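Long-range contacts in galectin (Ovis aries, PDB 6N44), which binds beta-D-galactose as a galectin-type lectin and acts against parasites in sheep, an activity that depends critically on its oligomeric assembly: residues V40-G45 against K123-R128; G50-R55 against N66-G71; I62-T67 against G74-L79; E98-V103 against I110-H115. All coordinates share one frame; numbering follows the deposited sequence.

The four contacts are neighbours in a galectin beta-sandwich. Interactions 1, 2 and 3 each join two neighbouring strands of the six-stranded sheet, whereas interaction 4 is an edge hairpin of the five-stranded sheet. Interactions 1 and 2, with centres about 10 Å apart, meet at the salt bridge between Asp41 OD1 and Arg55 NE (2.8 Å). Interactions 2 and 3 share Asn66 and Thr67 of strand 62-69, and together they hold Arg55, Asn66 and Glu76, three residues seen to bind beta-D-galactose, a ligand not bound to this chain. Interaction 4 packs beneath them: Phe113 CD2 lies 3.5 Å from Phe54 CD1, and Cys111 SG lies 3.5 Å from Met65 CE.

Interaction 1 of 4, residues V40-G45 against K123-R128; sequences VDFGTG and KMLDVR
Leu125 lays its CD1 methyl over the centre of the Phe42 ring, 4.0 Å from the centroid and almost on the ring normal, a CH-pi contact between side chains that point the same way. The same methyl meets Val40 CG1 at 3.8 Å; that branch, anti to the backbone N (chi1 -180°), also faces Val127. This apolar face turns into the sandwich, onto Val22 and Ile24 of strand 19-28. On the other face Asp41 and Asp126 sit side by side, CB to CB 3.9 Å, as a hydrogen-bonded antiparallel pair whose Asp41 N reaches Asp126 O at 2.8 Å. Arg128 grips Asp126 side-on, NE to OD1 at 2.9 Å and NH2 to the syn lone pair of OD2, while Asp41 OD1 forms a salt bridge with Arg55. At the strand ends Gly43 O takes two donors, Lys123 N at 2.8 Å and Met124 N at 3.0 Å, the latter from above the carbonyl plane. This is a classic beta bulge, and beyond it the Thr44 carbonyl rests on Lys123 CB. The two carboxylates, with Asp41 OD2 and Asp126 OD2 5.1 Å apart, would repel each other, but each has an arginine of its own, consistent with both staying ionised. Asp41 thereby holds Arg55, a residue of the galactose site, from the second shell.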
loop_
_atom_site.group_PDB
_atom_site.type_symbol
_atom_site.label_atom_id
_atom_site.label_comp_id
_atom_site.label_asym_id
_atom_site.label_seq_id
_atom_site.Cartn_x
_atom_site.Cartn_y
_atom_site.Cartn_z
ATOM N N VAL A 40 5.078 13.935 10.311
ATOM C CA VAL A 40 4.986 13.579 8.891
ATOM C C VAL A 40 3.957 14.482 8.227
ATOM O O VAL A 40 2.785 14.499 8.626
ATOM C CB VAL A 40 4.616 12.101 8.665
ATOM C CG1 VAL A 40 4.543 11.803 7.158
ATOM C CG2 VAL A 40 5.617 11.167 9.343
ATOM N N ASP A 41 4.386 15.207 7.197
ATOM C CA ASP A 41 3.525 16.131 6.472
ATOM C C ASP A 41 3.290 15.591 5.070
ATOM O O ASP A 41 4.242 15.399 4.302
ATOM C CB ASP A 41 4.131 17.539 6.386
ATOM C CG ASP A 41 3.958 18.336 7.677
ATOM O OD1 ASP A 41 3.286 17.828 8.599
ATOM O OD2 ASP A 41 4.481 19.478 7.770
ATOM N N PHE A 42 2.026 15.360 4.744
ATOM C CA PHE A 42 1.585 15.251 3.357
ATOM C C PHE A 42 1.154 16.657 2.964
ATOM O O PHE A 42 0.024 17.078 3.233
ATOM C CB PHE A 42 0.451 14.242 3.223
ATOM C CG PHE A 42 0.859 12.807 3.504
ATOM C CD1 PHE A 42 1.063 12.361 4.799
ATOM C CD2 PHE A 42 1.026 11.905 2.461
ATOM C CE1 PHE A 42 1.421 11.029 5.047
ATOM C CE2 PHE A 42 1.396 10.587 2.704
ATOM C CZ PHE A 42 1.586 10.148 3.997
ATOM N N GLY A 43 2.078 17.415 2.363
ATOM C CA GLY A 43 1.884 18.824 2.095
ATOM C C GLY A 43 1.728 19.134 0.610
ATOM O O GLY A 43 1.954 18.295 -0.264
ATOM N N THR A 44 1.315 20.380 0.333
ATOM C CA THR A 44 1.079 20.795 -1.049
ATOM C C THR A 44 2.347 21.254 -1.749
ATOM O O THR A 44 2.329 21.420 -2.972
ATOM C CB THR A 44 0.039 21.922 -1.140
ATOM O OG1 THR A 44 0.468 23.051 -0.364
ATOM C CG2 THR A 44 -1.327 21.445 -0.663
ATOM N N GLY A 45 3.434 21.472 -1.015
ATOM C CA GLY A 45 4.671 21.858 -1.655
ATOM C C GLY A 45 4.637 23.215 -2.315
ATOM O O GLY A 45 5.428 23.476 -3.226
ATOM N N LYS A 123 1.654 17.223 -2.817
ATOM C CA LYS A 123 2.786 17.181 -3.731
ATOM C C LYS A 123 4.113 16.925 -3.048
ATOM O O LYS A 123 5.112 16.745 -3.748
ATOM C CB LYS A 123 2.914 18.501 -4.510
ATOM C CG LYS A 123 1.666 18.941 -5.251
ATOM C CD LYS A 123 1.345 18.010 -6.376
ATOM C CE LYS A 123 -0.066 18.271 -6.908
ATOM N NZ LYS A 123 -0.466 17.244 -7.915
ATOM N N MET A 124 4.168 16.924 -1.715
ATOM C CA MET A 124 5.445 16.893 -1.011
ATOM C C MET A 124 5.264 16.134 0.293
ATOM O O MET A 124 4.418 16.501 1.119
ATOM C CB MET A 124 5.950 18.315 -0.745
ATOM C CG MET A 124 7.231 18.383 0.059
ATOM S SD MET A 124 8.540 17.510 -0.816
ATOM C CE MET A 124 8.655 18.493 -2.317
ATOM N N LEU A 125 6.051 15.087 0.465
ATOM C CA LEU A 125 6.115 14.323 1.701
ATOM C C LEU A 125 7.304 14.823 2.519
ATOM O O LEU A 125 8.395 15.006 1.980
ATOM C CB LEU A 125 6.253 12.829 1.394
ATOM C CG LEU A 125 6.496 11.931 2.618
ATOM C CD1 LEU A 125 5.244 11.844 3.471
ATOM C CD2 LEU A 125 6.972 10.533 2.207
ATOM N N ASP A 126 7.082 15.065 3.805
ATOM C CA ASP A 126 8.088 15.660 4.684
ATOM C C ASP A 126 8.093 14.852 5.968
ATOM O O ASP A 126 7.079 14.804 6.674
ATOM C CB ASP A 126 7.774 17.147 4.962
ATOM C CG ASP A 126 8.798 17.840 5.883
ATOM O OD1 ASP A 126 9.299 17.249 6.867
ATOM O OD2 ASP A 126 9.076 19.027 5.647
ATOM N N VAL A 127 9.219 14.206 6.259
ATOM C CA VAL A 127 9.383 13.395 7.456
ATOM C C VAL A 127 10.498 14.018 8.282
ATOM O O VAL A 127 11.607 14.229 7.769
ATOM C CB VAL A 127 9.714 11.931 7.112
ATOM C CG1 VAL A 127 9.902 11.109 8.389
ATOM C CG2 VAL A 127 8.635 11.323 6.190
ATOM N N ARG A 128 10.215 14.292 9.555
ATOM C CA ARG A 128 11.200 14.924 10.427
ATOM C C ARG A 128 10.891 14.592 11.882
ATOM O O ARG A 128 9.842 14.027 12.209
ATOM C CB ARG A 128 11.223 16.437 10.231
ATOM C CG ARG A 128 9.932 17.131 10.622
ATOM C CD ARG A 128 10.071 18.653 10.435
ATOM N NE ARG A 128 10.213 19.011 9.025
ATOM C CZ ARG A 128 10.861 20.089 8.583
ATOM N NH1 ARG A 128 11.437 20.924 9.444
ATOM N NH2 ARG A 128 10.944 20.327 7.277
HETATM O O HOH W 1 7.218 20.071 7.764
#

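Interaction 2 of 4, residues G50-R55 against N66-G71; sequences GDIPFR and NTLKDG
Arg55 and Asn66, both of the beta-D-galactose site, face each other across the beta hairpin of strands 52-59 and 62-69. They form a hydrogen-bonded antiparallel pair: Arg55 N gives a nearly straight bond to Asn66 O (3.0 Å, 172°), and Asn66 N returns one to Arg55 O. Three residues back from Arg55 and two on from Asn66, Ile52 and Leu68 pair in the same manner, with their CB atoms 4.0 Å apart on the face that also carries Arg55 and Asn66. Between these two pairs the register slips by one residue, a beta bulge, and the chain turns a corner at Pro53. Thr67 spans the irregularity. Its OG1, set beside the backbone N (chi1 -63°), donates to Pro53 O at 2.8 Å from well above the carbonyl plane, while its CG2 methyl lies against Ile52 O at 3.5 Å. Leu68 sends CD2 across to Gly50 O, 3.3 Å away. Beyond the strand end the Asp51 carboxylate holds the turn: OD1 accepts Asp70 N at 2.7 Å on its syn side and also a proton from a water that in turn accepts Gly71 N. The Asp70 carboxylate lies close by, OD1 to Asp51 OD1 4.2 Å, so the two like charges probably repel. Toward the sandwich interior, the Phe54 ring stacks with Tyr101 and Phe113, while the guanidinium of Arg55 is held by a salt bridge from Asp41.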
loop_
_atom_site.group_PDB
_atom_site.type_symbol
_atom_site.label_atom_id
_atom_site.label_comp_id
_atom_site.label_asym_id
_atom_site.label_seq_id
_atom_site.Cartn_x
_atom_site.Cartn_y
_atom_site.Cartn_z
ATOM N N GLY A 50 2.133 27.125 3.156
ATOM C CA GLY A 50 1.207 26.546 2.200
ATOM C C GLY A 50 0.375 25.434 2.827
ATOM O O GLY A 50 0.631 24.972 3.939
ATOM N N ASP A 51 -0.643 24.993 2.090
ATOM C CA ASP A 51 -1.596 24.039 2.642
ATOM C C ASP A 51 -0.914 22.730 3.025
ATOM O O ASP A 51 0.055 22.301 2.391
ATOM C CB ASP A 51 -2.724 23.772 1.643
ATOM C CG ASP A 51 -3.683 24.953 1.510
ATOM O OD1 ASP A 51 -3.778 25.754 2.464
ATOM O OD2 ASP A 51 -4.351 25.069 0.458
ATOM N N ILE A 52 -1.398 22.122 4.106
ATOM C CA ILE A 52 -0.965 20.790 4.507
ATOM C C ILE A 52 -2.219 19.946 4.677
ATOM O O ILE A 52 -2.858 19.967 5.743
ATOM C CB ILE A 52 -0.119 20.798 5.793
ATOM C CG1 ILE A 52 1.123 21.680 5.621
ATOM C CG2 ILE A 52 0.275 19.339 6.186
ATOM C CD1 ILE A 52 2.031 21.716 6.869
ATOM N N PRO A 53 -2.603 19.208 3.643
ATOM C CA PRO A 53 -3.757 18.306 3.750
ATOM C C PRO A 53 -3.716 17.368 4.945
ATOM O O PRO A 53 -4.774 17.069 5.518
ATOM C CB PRO A 53 -3.692 17.536 2.427
ATOM C CG PRO A 53 -3.115 18.528 1.475
ATOM C CD PRO A 53 -2.073 19.275 2.276
ATOM N N PHE A 54 -2.539 16.886 5.353
ATOM C CA PHE A 54 -2.495 15.894 6.427
ATOM C C PHE A 54 -1.151 15.979 7.135
ATOM O O PHE A 54 -0.113 15.645 6.551
ATOM C CB PHE A 54 -2.746 14.491 5.875
ATOM C CG PHE A 54 -2.609 13.389 6.891
ATOM C CD1 PHE A 54 -3.119 13.534 8.177
ATOM C CD2 PHE A 54 -1.987 12.183 6.549
ATOM C CE1 PHE A 54 -3.014 12.504 9.104
ATOM C CE2 PHE A 54 -1.856 11.146 7.486
ATOM C CZ PHE A 54 -2.372 11.311 8.763
ATOM N N ARG A 55 -1.174 16.404 8.393
ATOM C CA ARG A 55 -0.012 16.349 9.269
ATOM C C ARG A 55 -0.267 15.303 10.340
ATOM O O ARG A 55 -1.324 15.304 10.983
ATOM C CB ARG A 55 0.291 17.708 9.928
ATOM C CG ARG A 55 1.245 17.597 11.136
ATOM C CD ARG A 55 1.765 18.960 11.660
ATOM N NE ARG A 55 2.616 19.609 10.672
ATOM C CZ ARG A 55 3.211 20.786 10.842
ATOM N NH1 ARG A 55 3.059 21.459 11.977
ATOM N NH2 ARG A 55 3.968 21.279 9.873
ATOM N N ASN A 66 -4.011 16.829 11.854
ATOM C CA ASN A 66 -4.752 18.036 11.519
ATOM C C ASN A 66 -4.487 18.405 10.070
ATOM O O ASN A 66 -3.669 17.784 9.388
ATOM C CB ASN A 66 -4.380 19.186 12.456
ATOM C CG ASN A 66 -5.539 20.122 12.709
ATOM O OD1 ASN A 66 -6.527 20.119 11.970
ATOM N ND2 ASN A 66 -5.431 20.929 13.764
ATOM N N THR A 67 -5.178 19.448 9.618
ATOM C CA THR A 67 -5.099 19.970 8.268
ATOM C C THR A 67 -4.898 21.475 8.342
ATOM O O THR A 67 -5.586 22.160 9.108
ATOM C CB THR A 67 -6.379 19.667 7.475
ATOM O OG1 THR A 67 -6.541 18.246 7.342
ATOM C CG2 THR A 67 -6.317 20.304 6.109
ATOM N N LEU A 68 -3.952 21.974 7.559
ATOM C CA LEU A 68 -3.701 23.403 7.412
ATOM C C LEU A 68 -4.278 23.829 6.072
ATOM O O LEU A 68 -3.776 23.419 5.019
ATOM C CB LEU A 68 -2.206 23.712 7.483
ATOM C CG LEU A 68 -1.876 25.196 7.239
ATOM C CD1 LEU A 68 -2.358 26.074 8.397
ATOM C CD2 LEU A 68 -0.392 25.402 6.999
ATOM N N LYS A 69 -5.327 24.652 6.108
ATOM C CA LYS A 69 -6.010 25.115 4.904
ATOM C C LYS A 69 -6.075 26.639 4.931
ATOM O O LYS A 69 -6.714 27.214 5.816
ATOM C CB LYS A 69 -7.416 24.521 4.822
ATOM C CG LYS A 69 -8.320 25.200 3.807
ATOM C CD LYS A 69 -9.318 24.205 3.247
ATOM C CE LYS A 69 -10.496 24.871 2.544
ATOM N NZ LYS A 69 -11.666 23.939 2.531
ATOM N N ASP A 70 -5.410 27.283 3.973
ATOM C CA ASP A 70 -5.381 28.741 3.843
ATOM C C ASP A 70 -4.968 29.405 5.154
ATOM O O ASP A 70 -5.673 30.249 5.711
ATOM C CB ASP A 70 -6.731 29.275 3.360
ATOM C CG ASP A 70 -7.051 28.838 1.950
ATOM O OD1 ASP A 70 -6.155 28.944 1.081
ATOM O OD2 ASP A 70 -8.191 28.373 1.721
ATOM N N GLY A 71 -3.797 29.004 5.638
ATOM C CA GLY A 71 -3.251 29.566 6.850
ATOM C C GLY A 71 -3.945 29.168 8.131
ATOM O O GLY A 71 -3.514 29.607 9.201
HETATM O O HOH W 2 -1.986 27.330 4.041
#

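Interaction 3 of 4, residues I62-T67 against G74-L79; sequences IVVMNT and GKEQKL
Asn66 ND2 gives to two partners: Gly74 O at 2.8 Å and a water that donates onward to Glu76 OE2 at 2.7 Å. The Gly74 oxygen lies in the amide plane of Asn66, yet the amide nitrogen stands far above the plane of the Gly74 carbonyl. Gly74 N closes the same end with a bond to Thr67 O. The Glu76 side chain, extended beyond CG (chi2 -176°), brings CG to 3.5 Å from Asn66 ND2, and its carboxylate carbon CD rests 3.5 Å from Val64 CG1. Asn66 and Glu76 both contact beta-D-galactose, and the water joins their side chains in this chain, where no sugar is bound. Further along, regular antiparallel pairing sets in: Met65 with Gln77 and Val63 with Leu79 are hydrogen-bonded pairs, and Val64 with Lys78 is a non-hydrogen-bonded pair between them. On the face of Val63 and Met65, Leu79 CD2 meets Val63 CG1 and Met65 CE, each at 3.7 Å. The bend at chi3 (-77°) places that CE, which also lies against the Gln77 amide, NE2 3.7 Å away. Gln77 NE2 itself is hydrogen-bonded to Gln112 O. Strand 62-69 lies between strand 52-59 and strand 72-80, outermost within this chain, in the six-stranded sheet, with Met65 reaching Cys111 and Phe113 of strand 108-114 in the facing sheet.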
loop_
_atom_site.group_PDB
_atom_site.type_symbol
_atom_site.label_atom_id
_atom_site.label_comp_id
_atom_site.label_asym_id
_atom_site.label_seq_id
_atom_site.Cartn_x
_atom_site.Cartn_y
_atom_site.Cartn_z
ATOM N N ILE A 62 1.141 10.485 22.449
ATOM C CA ILE A 62 0.020 11.257 21.928
ATOM C C ILE A 62 0.201 11.478 20.427
ATOM O O ILE A 62 1.262 11.922 19.982
ATOM C CB ILE A 62 -0.113 12.599 22.670
ATOM C CG1 ILE A 62 -0.484 12.347 24.136
ATOM C CG2 ILE A 62 -1.121 13.502 21.999
ATOM C CD1 ILE A 62 -0.733 13.601 24.900
ATOM N N VAL A 63 -0.835 11.164 19.651
ATOM C CA VAL A 63 -0.884 11.468 18.225
ATOM C C VAL A 63 -1.835 12.638 18.025
ATOM O O VAL A 63 -2.975 12.605 18.501
ATOM C CB VAL A 63 -1.358 10.253 17.400
ATOM C CG1 VAL A 63 -1.743 10.687 15.988
ATOM C CG2 VAL A 63 -0.317 9.126 17.380
ATOM N N VAL A 64 -1.393 13.656 17.295
ATOM C CA VAL A 64 -2.285 14.707 16.823
ATOM C C VAL A 64 -2.242 14.736 15.298
ATOM O O VAL A 64 -1.156 14.748 14.704
ATOM C CB VAL A 64 -1.913 16.080 17.412
ATOM C CG1 VAL A 64 -2.876 17.148 16.893
ATOM C CG2 VAL A 64 -1.929 16.020 18.937
ATOM N N MET A 65 -3.414 14.747 14.667
ATOM C CA MET A 65 -3.520 14.882 13.218
ATOM C C MET A 65 -4.391 16.081 12.884
ATOM O O MET A 65 -5.405 16.318 13.542
ATOM C CB MET A 65 -4.097 13.617 12.583
ATOM C CG MET A 65 -3.229 12.373 12.847
ATOM S SD MET A 65 -4.022 10.841 12.341
ATOM C CE MET A 65 -5.198 10.573 13.673
ATOM N N ASN A 66 -4.011 16.829 11.854
ATOM C CA ASN A 66 -4.752 18.036 11.519
ATOM C C ASN A 66 -4.487 18.405 10.070
ATOM O O ASN A 66 -3.669 17.784 9.388
ATOM C CB ASN A 66 -4.380 19.186 12.456
ATOM C CG ASN A 66 -5.539 20.122 12.709
ATOM O OD1 ASN A 66 -6.527 20.119 11.970
ATOM N ND2 ASN A 66 -5.431 20.929 13.764
ATOM N N THR A 67 -5.178 19.448 9.618
ATOM C CA THR A 67 -5.099 19.970 8.268
ATOM C C THR A 67 -4.898 21.475 8.342
ATOM O O THR A 67 -5.586 22.160 9.108
ATOM C CB THR A 67 -6.379 19.667 7.475
ATOM O OG1 THR A 67 -6.541 18.246 7.342
ATOM C CG2 THR A 67 -6.317 20.304 6.109
ATOM N N GLY A 74 -7.154 23.276 11.413
ATOM C CA GLY A 74 -8.504 22.861 11.729
ATOM C C GLY A 74 -8.635 22.227 13.101
ATOM O O GLY A 74 -7.803 22.415 13.991
ATOM N N LYS A 75 -9.708 21.455 13.266
ATOM C CA LYS A 75 -9.969 20.762 14.522
ATOM C C LYS A 75 -9.097 19.508 14.621
ATOM O O LYS A 75 -9.149 18.639 13.745
ATOM C CB LYS A 75 -11.452 20.403 14.607
ATOM C CG LYS A 75 -11.817 19.547 15.815
ATOM C CD LYS A 75 -13.324 19.583 16.087
ATOM C CE LYS A 75 -13.664 19.098 17.494
ATOM N NZ LYS A 75 -13.577 17.611 17.607
ATOM N N GLU A 76 -8.306 19.412 15.687
ATOM C CA GLU A 76 -7.394 18.288 15.861
ATOM C C GLU A 76 -8.152 16.978 16.028
ATOM O O GLU A 76 -9.184 16.917 16.699
ATOM C CB GLU A 76 -6.512 18.485 17.101
ATOM C CG GLU A 76 -5.613 19.675 17.071
ATOM C CD GLU A 76 -4.713 19.732 18.290
ATOM O OE1 GLU A 76 -5.077 19.141 19.337
ATOM O OE2 GLU A 76 -3.638 20.359 18.198
ATOM N N GLN A 77 -7.607 15.917 15.440
ATOM C CA GLN A 77 -7.962 14.551 15.801
ATOM C C GLN A 77 -6.820 14.032 16.669
ATOM O O GLN A 77 -5.689 13.897 16.193
ATOM C CB GLN A 77 -8.180 13.678 14.561
ATOM C CG GLN A 77 -8.635 12.257 14.921
ATOM C CD GLN A 77 -8.855 11.346 13.710
ATOM O OE1 GLN A 77 -9.055 11.807 12.577
ATOM N NE2 GLN A 77 -8.812 10.045 13.953
ATOM N N LYS A 78 -7.105 13.764 17.949
ATOM C CA LYS A 78 -6.065 13.464 18.927
ATOM C C LYS A 78 -6.339 12.136 19.616
ATOM O O LYS A 78 -7.479 11.856 19.984
ATOM C CB LYS A 78 -5.963 14.576 19.983
ATOM C CG LYS A 78 -5.174 14.155 21.208
ATOM C CD LYS A 78 -5.249 15.183 22.340
ATOM C CE LYS A 78 -4.451 16.435 22.018
ATOM N NZ LYS A 78 -4.062 17.185 23.255
ATOM N N LEU A 79 -5.291 11.327 19.819
ATOM C CA LEU A 79 -5.469 10.044 20.489
ATOM C C LEU A 79 -4.202 9.652 21.233
ATOM O O LEU A 79 -3.137 10.251 21.063
ATOM C CB LEU A 79 -5.852 8.931 19.504
ATOM C CG LEU A 79 -4.770 8.597 18.478
ATOM C CD1 LEU A 79 -4.748 7.107 18.166
ATOM C CD2 LEU A 79 -5.016 9.404 17.224
HETATM O O HOH W 3 -3.336 21.455 15.778
#

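Interaction 4 of 4, residues E98-V103 against I110-H115; sequences ENEYQV and ICQFAH
Tyr101 and His115 both carry CG beside the backbone N (chi1 -55° and -69°), and their side chains cross at about a right angle. His115 CE1 lies 3.5 Å above one face of the tyrosine ring, offset toward its rim, with ND1 3.3 Å from Tyr101 CE1; the planes are inclined at 58°. A water joins the polar ends, 2.8 Å from Tyr101 OH and at the edge of the imidazole, next to ND1. The other ring nitrogen, NE2, is hydrogen-bonded to Leu97 O, which fixes the rotation of the ring. Tyr101 CD1 also touches the edge of Phe113, CD2 at 4.0 Å. On the opposite face, the Glu100 carboxylate lies beside Gln112 CB and takes Gln102 NE2 at OE1 (3.0 Å). Toward the hairpin turn, Ile110 and Cys111 both face Val103 in a classic beta bulge: Ile110 N donates a hydrogen bond to Val103 O at 2.9 Å, Val103 N donates one to Cys111 O, and Cys111 SG packs on Val103 CB at 3.9 Å. Within this chain, strand 108-114 is one of two edge strands of the five-stranded sheet; its Cys111 touches Leu79 of strand 72-80, and strand 100-105 separates it from strand 90-97.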
loop_
_atom_site.group_PDB
_atom_site.type_symbol
_atom_site.label_atom_id
_atom_site.label_comp_id
_atom_site.label_asym_id
_atom_site.label_seq_id
_atom_site.Cartn_x
_atom_site.Cartn_y
_atom_site.Cartn_z
ATOM N N GLU A 98 -9.305 6.173 -1.055
ATOM C CA GLU A 98 -10.231 7.186 -1.561
ATOM C C GLU A 98 -10.828 8.021 -0.427
ATOM O O GLU A 98 -11.034 9.229 -0.574
ATOM C CB GLU A 98 -11.332 6.511 -2.393
ATOM C CG GLU A 98 -12.607 7.304 -2.582
ATOM C CD GLU A 98 -13.566 7.140 -1.425
ATOM O OE1 GLU A 98 -13.715 5.999 -0.925
ATOM O OE2 GLU A 98 -14.129 8.167 -0.990
ATOM N N ASN A 99 -11.112 7.401 0.711
ATOM C CA ASN A 99 -11.845 8.083 1.765
ATOM C C ASN A 99 -10.966 8.608 2.891
ATOM O O ASN A 99 -11.351 9.576 3.549
ATOM C CB ASN A 99 -12.911 7.152 2.353
ATOM C CG ASN A 99 -12.355 5.784 2.742
ATOM O OD1 ASN A 99 -11.503 5.216 2.049
ATOM N ND2 ASN A 99 -12.846 5.241 3.851
ATOM N N GLU A 100 -9.795 8.023 3.127
ATOM C CA GLU A 100 -9.030 8.367 4.321
ATOM C C GLU A 100 -7.587 7.924 4.141
ATOM O O GLU A 100 -7.268 7.131 3.247
ATOM C CB GLU A 100 -9.630 7.697 5.561
ATOM C CG GLU A 100 -9.578 6.174 5.440
ATOM C CD GLU A 100 -10.448 5.432 6.448
ATOM O OE1 GLU A 100 -10.382 4.189 6.462
ATOM O OE2 GLU A 100 -11.206 6.068 7.203
ATOM N N TYR A 101 -6.719 8.452 4.998
ATOM C CA TYR A 101 -5.443 7.807 5.282
ATOM C C TYR A 101 -5.652 6.796 6.393
ATOM O O TYR A 101 -6.364 7.077 7.363
ATOM C CB TYR A 101 -4.379 8.803 5.745
ATOM C CG TYR A 101 -4.135 9.968 4.828
ATOM C CD1 TYR A 101 -4.939 11.101 4.885
ATOM C CD2 TYR A 101 -3.076 9.952 3.930
ATOM C CE1 TYR A 101 -4.707 12.181 4.047
ATOM C CE2 TYR A 101 -2.833 11.025 3.100
ATOM C CZ TYR A 101 -3.650 12.139 3.163
ATOM O OH TYR A 101 -3.411 13.206 2.313
ATOM N N GLN A 102 -5.009 5.634 6.266
ATOM C CA GLN A 102 -4.950 4.660 7.347
ATOM C C GLN A 102 -3.513 4.586 7.851
ATOM O O GLN A 102 -2.567 4.596 7.057
ATOM C CB GLN A 102 -5.432 3.278 6.894
ATOM C CG GLN A 102 -6.835 3.248 6.273
ATOM C CD GLN A 102 -7.398 1.822 6.159
ATOM O OE1 GLN A 102 -6.651 0.850 6.198
ATOM N NE2 GLN A 102 -8.719 1.705 6.040
ATOM N N VAL A 103 -3.347 4.533 9.168
ATOM C CA VAL A 103 -2.031 4.570 9.789
ATOM C C VAL A 103 -1.803 3.259 10.521
ATOM O O VAL A 103 -2.661 2.809 11.293
ATOM C CB VAL A 103 -1.884 5.770 10.748
ATOM C CG1 VAL A 103 -0.445 5.865 11.274
ATOM C CG2 VAL A 103 -2.291 7.059 10.050
ATOM N N ILE A 110 -3.378 1.934 13.909
ATOM C CA ILE A 110 -3.377 2.904 14.992
ATOM C C ILE A 110 -4.542 3.878 14.877
ATOM O O ILE A 110 -5.189 4.184 15.880
ATOM C CB ILE A 110 -2.037 3.669 15.052
ATOM C CG1 ILE A 110 -0.886 2.690 15.271
ATOM C CG2 ILE A 110 -2.063 4.696 16.162
ATOM C CD1 ILE A 110 -1.159 1.662 16.324
ATOM N N CYS A 111 -4.810 4.390 13.674
ATOM C CA CYS A 111 -5.807 5.441 13.513
ATOM C C CYS A 111 -6.017 5.692 12.026
ATOM O O CYS A 111 -5.247 5.233 11.180
ATOM C CB CYS A 111 -5.390 6.736 14.226
ATOM S SG CYS A 111 -3.740 7.380 13.770
ATOM N N GLN A 112 -7.082 6.428 11.723
ATOM C CA GLN A 112 -7.436 6.809 10.365
ATOM C C GLN A 112 -7.799 8.287 10.345
ATOM O O GLN A 112 -8.295 8.828 11.335
ATOM C CB GLN A 112 -8.611 5.973 9.825
ATOM C CG GLN A 112 -8.410 4.443 9.918
ATOM C CD GLN A 112 -8.612 3.881 11.335
ATOM O OE1 GLN A 112 -7.722 3.240 11.902
ATOM N NE2 GLN A 112 -9.787 4.114 11.900
ATOM N N PHE A 113 -7.570 8.931 9.198
ATOM C CA PHE A 113 -7.800 10.365 9.021
ATOM C C PHE A 113 -8.575 10.575 7.726
ATOM O O PHE A 113 -8.014 10.403 6.638
ATOM C CB PHE A 113 -6.471 11.131 8.983
ATOM C CG PHE A 113 -6.617 12.626 8.993
ATOM C CD1 PHE A 113 -6.793 13.310 10.189
ATOM C CD2 PHE A 113 -6.564 13.361 7.809
ATOM C CE1 PHE A 113 -6.924 14.700 10.214
ATOM C CE2 PHE A 113 -6.692 14.756 7.833
ATOM C CZ PHE A 113 -6.871 15.419 9.046
ATOM N N ALA A 114 -9.847 10.956 7.844
ATOM C CA ALA A 114 -10.669 11.266 6.677
ATOM C C ALA A 114 -10.097 12.440 5.887
ATOM O O ALA A 114 -9.647 13.433 6.461
ATOM C CB ALA A 114 -12.097 11.591 7.130
ATOM N N HIS A 115 -10.123 12.338 4.559
ATOM C CA HIS A 115 -9.564 13.407 3.746
ATOM C C HIS A 115 -10.335 14.701 3.990
ATOM O O HIS A 115 -11.567 14.707 4.065
ATOM C CB HIS A 115 -9.600 13.048 2.253
ATOM C CG HIS A 115 -8.670 11.937 1.877
ATOM N ND1 HIS A 115 -7.298 12.064 1.928
ATOM C CD2 HIS A 115 -8.916 10.671 1.453
ATOM C CE1 HIS A 115 -6.739 10.925 1.554
ATOM N NE2 HIS A 115 -7.700 10.063 1.265
HETATM O O HOH W 4 -6.002 14.310 2.007
#